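Local coordinates for endonuclease 8-like 3 (Homo sapiens, PDB 7JL5), which belongs to the Nei-like family of DNA glycosylases and here contributes a pair of GRF-type zinc fingers, each holding one zinc ion, at residues Glu48-Asp51 / Leu52-Phe56. Sequence-based numbering, arbitrary orientation.
Sequences EWAD and LSFPF
Phe54 folds back over the residues that precede it, and its contacts with Ala50 and Asp51 carry most of this local turn. The backbone evidence is one hydrogen bond, from Phe54 N to Asp51 O, at 3.1 Å and with an N-H...O angle of 161°. Although nearly straight at the hydrogen, it meets the oxygen well above the carbonyl plane, the C=O...N angle being 108°. An i to i+3 bond of this kind, with Leu52 and Ser53 both in helical or near-bridge backbone conformations, fits a type I beta turn over Asp51-Phe54.

The aromatic contacts involve one face of the Phe54 ring. Asp51 CA stands 3.6 Å from the ring centroid and close to the normal, a CH-pi contact, while Ala50 O lies over the rim of the same face, 3.3 Å from Phe54 CE1. With CG anti to the carbonyl carbon (chi1 -74°), the ring is turned back over this backbone. On the same side of the ring plane, but displaced past the rim, come Asp51 CB, 3.5 Å from Phe54 CD2, and the methyl of Ala50, against Phe54 CZ.

The apolar contact on the strand side is between Leu52 CD1 and Trp49 CB, 4.2 Å apart. The Asp51 carboxylate is engaged elsewhere, its OD2 forming a salt bridge with Arg31, whose side chain also makes a cation-pi contact with Trp49.

The turn leaves the edge strand 47-49 of the first finger's antiparallel sheet, next to strand 32-35, where Ala50 packs on Tyr34 and Phe54 on Gln32. Phe54 also meets the ring of Phe80, on strand 78-81 of the second finger, so the linker between the fingers packs against both sheets.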
loop_
_atom_site.group_PDB
_atom_site.type_symbol
_atom_site.label_atom_id
_atom_site.label_comp_id
_atom_site.label_asym_id
_atom_site.label_seq_id
_atom_site.Cartn_x
_atom_site.Cartn_y
_atom_site.Cartn_z
ATOM N N GLU A 48 4.046 8.509 5.217
ATOM C CA GLU A 48 5.189 8.088 4.410
ATOM C C GLU A 48 4.703 7.251 3.238
ATOM O O GLU A 48 4.106 6.193 3.440
ATOM C CB GLU A 48 6.194 7.293 5.250
ATOM C CG GLU A 48 7.635 7.430 4.786
ATOM C CD GLU A 48 8.227 8.788 5.121
ATOM O OE1 GLU A 48 7.676 9.478 6.006
ATOM O OE2 GLU A 48 9.244 9.165 4.501
ATOM N N TRP A 49 4.969 7.710 2.019
ATOM C CA TRP A 49 4.564 6.949 0.843
ATOM C C TRP A 49 5.157 5.547 0.896
ATOM O O TRP A 49 6.359 5.372 1.119
ATOM C CB TRP A 49 4.998 7.669 -0.429
ATOM C CG TRP A 49 4.240 8.935 -0.661
ATOM C CD1 TRP A 49 4.749 10.198 -0.699
ATOM C CD2 TRP A 49 2.829 9.063 -0.872
ATOM N NE1 TRP A 49 3.744 11.107 -0.928
ATOM C CE2 TRP A 49 2.555 10.435 -1.038
ATOM C CE3 TRP A 49 1.771 8.152 -0.939
ATOM C CZ2 TRP A 49 1.269 10.918 -1.265
ATOM C CZ3 TRP A 49 0.494 8.634 -1.166
ATOM C CH2 TRP A 49 0.254 10.002 -1.329
ATOM N N ALA A 50 4.302 4.544 0.690
ATOM C CA ALA A 50 4.721 3.160 0.862
ATOM C C ALA A 50 5.408 2.596 -0.375
ATOM O O ALA A 50 6.262 1.712 -0.249
ATOM C CB ALA A 50 3.513 2.288 1.216
ATOM N N ASP A 51 5.063 3.087 -1.562
ATOM C CA ASP A 51 5.465 2.449 -2.809
ATOM C C ASP A 51 6.836 2.894 -3.307
ATOM O O ASP A 51 7.238 2.492 -4.404
ATOM C CB ASP A 51 4.420 2.716 -3.897
ATOM C CG ASP A 51 4.283 4.192 -4.235
ATOM O OD1 ASP A 51 5.035 5.017 -3.673
ATOM O OD2 ASP A 51 3.416 4.528 -5.068
ATOM N N LEU A 52 7.565 3.700 -2.534
ATOM C CA LEU A 52 8.863 4.183 -2.994
ATOM C C LEU A 52 9.845 3.053 -3.271
ATOM O O LEU A 52 10.833 3.269 -3.981
ATOM C CB LEU A 52 9.451 5.146 -1.961
ATOM C CG LEU A 52 8.879 6.565 -2.004
ATOM C CD1 LEU A 52 9.127 7.280 -0.687
ATOM C CD2 LEU A 52 9.482 7.349 -3.164
ATOM N N SER A 53 9.598 1.854 -2.738
ATOM C CA SER A 53 10.459 0.703 -2.987
ATOM C C SER A 53 9.702 -0.481 -3.580
ATOM O O SER A 53 10.253 -1.588 -3.635
ATOM C CB SER A 53 11.160 0.275 -1.693
ATOM O OG SER A 53 11.953 -0.883 -1.900
ATOM N N PHE A 54 8.462 -0.283 -4.021
ATOM C CA PHE A 54 7.708 -1.358 -4.640
ATOM C C PHE A 54 8.251 -1.654 -6.036
ATOM O O PHE A 54 8.876 -0.799 -6.666
ATOM C CB PHE A 54 6.229 -0.994 -4.738
ATOM C CG PHE A 54 5.489 -1.042 -3.426
ATOM C CD1 PHE A 54 6.136 -1.372 -2.244
ATOM C CD2 PHE A 54 4.135 -0.758 -3.383
ATOM C CE1 PHE A 54 5.444 -1.415 -1.046
ATOM C CE2 PHE A 54 3.439 -0.798 -2.192
ATOM C CZ PHE A 54 4.094 -1.127 -1.022
ATOM N N PRO A 55 8.028 -2.865 -6.543
ATOM C CA PRO A 55 8.419 -3.170 -7.924
ATOM C C PRO A 55 7.605 -2.360 -8.923
ATOM O O PRO A 55 6.609 -1.712 -8.592
ATOM C CB PRO A 55 8.141 -4.672 -8.061
ATOM C CG PRO A 55 7.184 -4.994 -6.952
ATOM C CD PRO A 55 7.521 -4.054 -5.833
ATOM N N PHE A 56 8.054 -2.404 -10.174
ATOM C CA PHE A 56 7.359 -1.772 -11.285
ATOM C C PHE A 56 6.612 -2.839 -12.076
ATOM O O PHE A 56 7.177 -3.892 -12.390
ATOM C CB PHE A 56 8.339 -1.033 -12.198
ATOM C CG PHE A 56 9.034 0.120 -11.537
ATOM C CD1 PHE A 56 8.473 1.387 -11.553
ATOM C CD2 PHE A 56 10.251 -0.059 -10.901
ATOM C CE1 PHE A 56 9.111 2.450 -10.946
ATOM C CE2 PHE A 56 10.893 1.001 -10.292
ATOM C CZ PHE A 56 10.323 2.258 -10.317
#